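Local coordinates for protein acyl-homoserine-lactone synthase (Pseudomonas aeruginosa, PDB 1RO5) that makes the quorum-sensing signal N-(3-oxododecanoyl)homoserine lactone from an acylated acyl carrier protein and S-adenosyl-L-methionine, with loss of methylthioadenosine, at residues Ala93-Phe105 with Tyr131-Thr144. Sequence-based numbering, arbitrary orientation. Where two conformers were deposited one is given.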
loop_
_atom_site.group_PDB
_atom_site.type_symbol
_atom_site.label_atom_id
_atom_site.label_comp_id
_atom_site.label_asym_id
_atom_site.label_seq_id
_atom_site.Cartn_x
_atom_site.Cartn_y
_atom_site.Cartn_z
ATOM N N ALA A 93 -18.152 5.767 1.257
ATOM C CA ALA A 93 -16.962 4.963 0.898
ATOM C C ALA A 93 -16.900 4.928 -0.617
ATOM O O ALA A 93 -17.890 4.549 -1.286
ATOM C CB ALA A 93 -17.129 3.594 1.408
ATOM N N PRO A 94 -15.775 5.229 -1.189
ATOM C CA PRO A 94 -15.687 5.168 -2.666
ATOM C C PRO A 94 -15.985 3.714 -3.181
ATOM O O PRO A 94 -15.700 2.728 -2.432
ATOM C CB PRO A 94 -14.216 5.525 -2.966
ATOM C CG PRO A 94 -13.804 6.331 -1.659
ATOM C CD PRO A 94 -14.513 5.591 -0.511
ATOM N N CYS A 95 -16.478 3.580 -4.424
ATOM C CA CYS A 95 -16.777 2.291 -4.993
ATOM C C CYS A 95 -16.666 2.464 -6.473
ATOM O O CYS A 95 -17.560 2.984 -7.116
ATOM C CB CYS A 95 -18.186 1.870 -4.596
ATOM S SG CYS A 95 -18.651 0.250 -5.312
ATOM N N SER A 96 -15.543 2.047 -7.046
ATOM C CA SER A 96 -15.353 2.320 -8.440
ATOM C C SER A 96 -14.275 1.416 -8.952
ATOM O O SER A 96 -13.329 1.096 -8.274
ATOM C CB SER A 96 -14.953 3.813 -8.683
ATOM O OG SER A 96 -14.327 3.969 -9.981
ATOM N N PRO A 97 -14.422 1.009 -10.174
ATOM C CA PRO A 97 -13.401 0.249 -10.835
ATOM C C PRO A 97 -12.185 1.067 -11.179
ATOM O O PRO A 97 -11.217 0.524 -11.671
ATOM C CB PRO A 97 -14.095 -0.259 -12.127
ATOM C CG PRO A 97 -15.524 0.141 -12.026
ATOM C CD PRO A 97 -15.698 1.147 -10.937
ATOM N N HIS A 98 -12.235 2.357 -10.954
ATOM C CA HIS A 98 -11.099 3.228 -11.263
ATOM C C HIS A 98 -10.390 3.646 -9.957
ATOM O O HIS A 98 -9.449 4.459 -9.965
ATOM C CB HIS A 98 -11.587 4.477 -12.064
ATOM C CG HIS A 98 -12.228 4.126 -13.367
ATOM N ND1 HIS A 98 -11.581 3.347 -14.318
ATOM C CD2 HIS A 98 -13.476 4.358 -13.849
ATOM C CE1 HIS A 98 -12.393 3.148 -15.350
ATOM N NE2 HIS A 98 -13.552 3.729 -15.075
ATOM N N ILE A 99 -10.868 3.116 -8.836
ATOM C CA ILE A 99 -10.220 3.422 -7.590
ATOM C C ILE A 99 -9.865 2.085 -6.832
ATOM O O ILE A 99 -10.725 1.186 -6.751
ATOM C CB ILE A 99 -11.189 4.322 -6.750
ATOM C CG1 ILE A 99 -11.587 5.606 -7.596
ATOM C CG2 ILE A 99 -10.587 4.571 -5.318
ATOM C CD1 ILE A 99 -12.731 6.477 -6.967
ATOM N N TRP A 100 -8.668 2.031 -6.234
ATOM C CA TRP A 100 -8.179 0.912 -5.495
ATOM C C TRP A 100 -7.767 1.398 -4.141
ATOM O O TRP A 100 -7.448 2.561 -3.935
ATOM C CB TRP A 100 -6.929 0.341 -6.221
ATOM C CG TRP A 100 -7.149 -0.482 -7.441
ATOM C CD1 TRP A 100 -8.313 -1.009 -7.885
ATOM C CD2 TRP A 100 -6.150 -0.883 -8.387
ATOM N NE1 TRP A 100 -8.092 -1.771 -9.017
ATOM C CE2 TRP A 100 -6.774 -1.677 -9.351
ATOM C CE3 TRP A 100 -4.790 -0.623 -8.519
ATOM C CZ2 TRP A 100 -6.098 -2.232 -10.394
ATOM C CZ3 TRP A 100 -4.124 -1.171 -9.530
ATOM C CH2 TRP A 100 -4.775 -1.987 -10.466
ATOM N N GLU A 101 -7.715 0.489 -3.216
ATOM C CA GLU A 101 -7.252 0.738 -1.897
ATOM C C GLU A 101 -5.920 0.073 -1.645
ATOM O O GLU A 101 -5.671 -1.061 -2.140
ATOM C CB GLU A 101 -8.245 0.150 -0.864
ATOM C CG GLU A 101 -7.732 0.537 0.529
ATOM C CD GLU A 101 -8.230 -0.304 1.711
ATOM O OE1 GLU A 101 -8.372 -1.523 1.600
ATOM O OE2 GLU A 101 -8.377 0.270 2.756
ATOM N N LEU A 102 -5.026 0.811 -0.965
ATOM C CA LEU A 102 -3.769 0.269 -0.513
ATOM C C LEU A 102 -3.903 -0.031 0.983
ATOM O O LEU A 102 -4.518 0.765 1.761
ATOM C CB LEU A 102 -2.632 1.249 -0.701
ATOM C CG LEU A 102 -2.485 1.922 -2.050
ATOM C CD1 LEU A 102 -1.336 2.831 -1.951
ATOM C CD2 LEU A 102 -2.266 0.811 -3.108
ATOM N N SER A 103 -3.196 -1.097 1.415
ATOM C CA SER A 103 -3.198 -1.480 2.796
ATOM C C SER A 103 -2.000 -2.274 3.165
ATOM O O SER A 103 -1.280 -2.731 2.300
ATOM C CB SER A 103 -4.519 -2.246 3.130
ATOM O OG SER A 103 -4.636 -3.479 2.461
ATOM N N ARG A 104 -1.736 -2.468 4.451
ATOM C CA ARG A 104 -0.619 -3.371 4.846
ATOM C C ARG A 104 0.749 -2.994 4.288
ATOM O O ARG A 104 1.461 -3.861 3.798
ATOM C CB ARG A 104 -0.953 -4.853 4.547
ATOM C CG ARG A 104 -2.194 -5.398 5.281
ATOM C CD ARG A 104 -1.962 -5.279 6.779
ATOM N NE ARG A 104 -2.918 -5.970 7.651
ATOM C CZ ARG A 104 -3.756 -5.366 8.540
ATOM N NH1 ARG A 104 -3.830 -4.025 8.724
ATOM N NH2 ARG A 104 -4.501 -6.111 9.299
ATOM N N PHE A 105 1.164 -1.721 4.417
ATOM C CA PHE A 105 2.511 -1.304 4.054
ATOM C C PHE A 105 3.442 -1.888 4.992
ATOM O O PHE A 105 3.414 -1.553 6.116
ATOM C CB PHE A 105 2.848 0.234 4.011
ATOM C CG PHE A 105 1.784 1.103 3.460
ATOM C CD1 PHE A 105 0.691 0.553 2.804
ATOM C CD2 PHE A 105 1.806 2.461 3.722
ATOM C CE1 PHE A 105 -0.400 1.365 2.357
ATOM C CE2 PHE A 105 0.754 3.282 3.243
ATOM C CZ PHE A 105 -0.352 2.685 2.548
ATOM N N TYR A 131 1.546 0.904 -12.647
ATOM C CA TYR A 131 0.709 -0.239 -12.763
ATOM C C TYR A 131 -0.733 0.166 -12.603
ATOM O O TYR A 131 -1.572 -0.305 -13.305
ATOM C CB TYR A 131 1.022 -1.199 -11.662
ATOM C CG TYR A 131 0.208 -2.506 -11.740
ATOM C CD1 TYR A 131 0.588 -3.531 -12.638
ATOM C CD2 TYR A 131 -0.869 -2.720 -10.901
ATOM C CE1 TYR A 131 -0.114 -4.736 -12.679
ATOM C CE2 TYR A 131 -1.619 -3.946 -10.934
ATOM C CZ TYR A 131 -1.254 -4.939 -11.854
ATOM O OH TYR A 131 -1.969 -6.177 -11.898
ATOM N N SER A 132 -1.041 1.061 -11.695
ATOM C CA SER A 132 -2.423 1.441 -11.573
ATOM C C SER A 132 -2.892 2.275 -12.788
ATOM O O SER A 132 -4.023 2.102 -13.306
ATOM C CB SER A 132 -2.655 2.220 -10.303
ATOM O OG SER A 132 -1.907 1.635 -9.255
ATOM N N LEU A 133 -2.037 3.177 -13.250
ATOM C CA LEU A 133 -2.451 4.093 -14.337
ATOM C C LEU A 133 -2.645 3.238 -15.617
ATOM O O LEU A 133 -3.600 3.407 -16.296
ATOM C CB LEU A 133 -1.467 5.281 -14.552
ATOM C CG LEU A 133 -1.604 6.337 -13.469
ATOM C CD1 LEU A 133 -0.341 7.168 -13.485
ATOM C CD2 LEU A 133 -2.797 7.174 -13.836
ATOM N N GLN A 134 -1.773 2.263 -15.841
ATOM C CA GLN A 134 -1.956 1.346 -16.930
ATOM C C GLN A 134 -3.132 0.427 -16.809
ATOM O O GLN A 134 -3.434 -0.258 -17.747
ATOM C CB GLN A 134 -0.735 0.512 -17.121
ATOM C CG GLN A 134 0.395 1.387 -17.758
ATOM C CD GLN A 134 1.755 0.680 -17.846
ATOM O OE1 GLN A 134 2.755 1.311 -18.289
ATOM N NE2 GLN A 134 1.809 -0.624 -17.405
ATOM N N ASN A 135 -3.775 0.376 -15.635
ATOM C CA ASN A 135 -4.991 -0.402 -15.472
ATOM C C ASN A 135 -6.151 0.542 -15.277
ATOM O O ASN A 135 -7.112 0.184 -14.724
ATOM C CB ASN A 135 -4.831 -1.446 -14.374
ATOM C CG ASN A 135 -4.075 -2.667 -14.862
ATOM O OD1 ASN A 135 -4.684 -3.530 -15.443
ATOM N ND2 ASN A 135 -2.748 -2.724 -14.673
ATOM N N ASP A 136 -6.032 1.746 -15.830
ATOM C CA ASP A 136 -7.097 2.775 -15.836
ATOM C C ASP A 136 -7.565 3.217 -14.436
ATOM O O ASP A 136 -8.772 3.492 -14.219
ATOM C CB ASP A 136 -8.320 2.343 -16.711
ATOM C CG ASP A 136 -9.072 3.557 -17.253
ATOM O OD1 ASP A 136 -9.392 4.504 -16.507
ATOM O OD2 ASP A 136 -9.354 3.726 -18.433
ATOM N N ILE A 137 -6.634 3.299 -13.496
ATOM C CA ILE A 137 -7.023 3.742 -12.175
ATOM C C ILE A 137 -6.702 5.278 -11.965
ATOM O O ILE A 137 -5.555 5.710 -12.181
ATOM C CB ILE A 137 -6.316 2.868 -11.107
ATOM C CG1 ILE A 137 -6.601 1.366 -11.308
ATOM C CG2 ILE A 137 -6.526 3.502 -9.670
ATOM C CD1 ILE A 137 -8.085 0.937 -11.103
ATOM N N GLN A 138 -7.642 6.080 -11.485
ATOM C CA GLN A 138 -7.293 7.475 -11.239
ATOM C C GLN A 138 -6.935 7.857 -9.814
ATOM O O GLN A 138 -6.341 8.905 -9.628
ATOM C CB GLN A 138 -8.417 8.429 -11.637
ATOM C CG GLN A 138 -9.708 7.826 -11.688
ATOM C CD GLN A 138 -10.188 7.565 -13.189
ATOM O OE1 GLN A 138 -11.320 7.905 -13.507
ATOM N NE2 GLN A 138 -9.332 6.919 -14.067
ATOM N N THR A 139 -7.311 7.024 -8.844
ATOM C CA THR A 139 -7.221 7.309 -7.447
ATOM C C THR A 139 -6.859 6.077 -6.603
ATOM O O THR A 139 -7.447 4.996 -6.737
ATOM C CB THR A 139 -8.570 7.813 -6.937
ATOM O OG1 THR A 139 -8.971 8.974 -7.626
ATOM C CG2 THR A 139 -8.453 8.332 -5.386
ATOM N N LEU A 140 -5.954 6.282 -5.684
ATOM C CA LEU A 140 -5.669 5.333 -4.636
ATOM C C LEU A 140 -6.156 5.820 -3.265
ATOM O O LEU A 140 -5.941 7.008 -2.881
ATOM C CB LEU A 140 -4.193 5.126 -4.602
ATOM C CG LEU A 140 -3.674 4.474 -5.906
ATOM C CD1 LEU A 140 -2.215 4.233 -5.751
ATOM C CD2 LEU A 140 -4.325 3.156 -6.361
ATOM N N VAL A 141 -6.896 5.002 -2.518
ATOM C CA VAL A 141 -7.197 5.389 -1.171
ATOM C C VAL A 141 -6.443 4.456 -0.187
ATOM O O VAL A 141 -6.021 3.360 -0.556
ATOM C CB VAL A 141 -8.704 5.358 -0.917
ATOM C CG1 VAL A 141 -9.376 6.393 -1.770
ATOM C CG2 VAL A 141 -9.314 3.942 -1.149
ATOM N N THR A 142 -6.212 4.904 1.034
ATOM C CA THR A 142 -5.548 4.050 1.997
ATOM C C THR A 142 -5.791 4.565 3.413
ATOM O O THR A 142 -6.007 5.746 3.618
ATOM C CB THR A 142 -4.053 3.945 1.646
ATOM O OG1 THR A 142 -3.381 3.106 2.586
ATOM C CG2 THR A 142 -3.392 5.345 1.806
ATOM N N VAL A 143 -5.712 3.700 4.396
ATOM C CA VAL A 143 -5.651 4.102 5.798
ATOM C C VAL A 143 -4.208 3.890 6.196
ATOM O O VAL A 143 -3.712 2.751 6.146
ATOM C CB VAL A 143 -6.565 3.261 6.678
ATOM C CG1 VAL A 143 -6.318 3.447 8.232
ATOM C CG2 VAL A 143 -7.963 3.628 6.418
ATOM N N THR A 144 -3.535 4.976 6.554
ATOM C CA THR A 144 -2.151 4.887 6.942
ATOM C C THR A 144 -1.938 5.866 8.157
ATOM O O THR A 144 -2.957 6.266 8.834
ATOM C CB THR A 144 -1.207 5.083 5.718
ATOM O OG1 THR A 144 0.128 4.861 6.150
ATOM C CG2 THR A 144 -1.225 6.517 5.212
HETATM O O HOH W 1 -5.948 0.790 3.909
#
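I99 to E101 pair in parallel with T139 to V141, W100 N bonding to T139 O, V141 N to W100 O and L102 N to V141 O, while the short strand axes diverge by 30°. These are the two strands of a beta-alpha-beta crossover in the alpha-beta-alpha sandwich, with helix 118-133 as the connection.

After the L102 N to V141 O bond the pairing opens: L102 O no longer meets V143 N directly, and a water bridges them, donating to L102 O and E101 OE2 while accepting from V143 N. The other carboxylate oxygen, E101 OE1, is hydrogen-bonded to M79 N. T142 OG1 also donates to L102 O at 2.7 Å, from above the carbonyl plane.

On the helix side, I137 lies across the W100 indole, its CD1 3.5 Å from the centroid of the five-membered ring in a CH-pi contact. The six-membered ring meets Y131 rim to rim, neither over the face of the other, and S132 OG, which bonds to L128 O, lies 3.6 Å from W100 CZ3. A Schellman motif with D136 as C-prime ends this helix. On the other face, I99 runs alongside T139, whose OG1 bonds to E179.

At the strand entrance, Q138 N donates to H98 O, and the Q138 amide lies nearly parallel to the imidazole plane. With CG beside its own backbone N (chi1 -61°), H98 sends ND1 to D136 O at 2.8 Å, the acceptor tilted 21° from the ring plane.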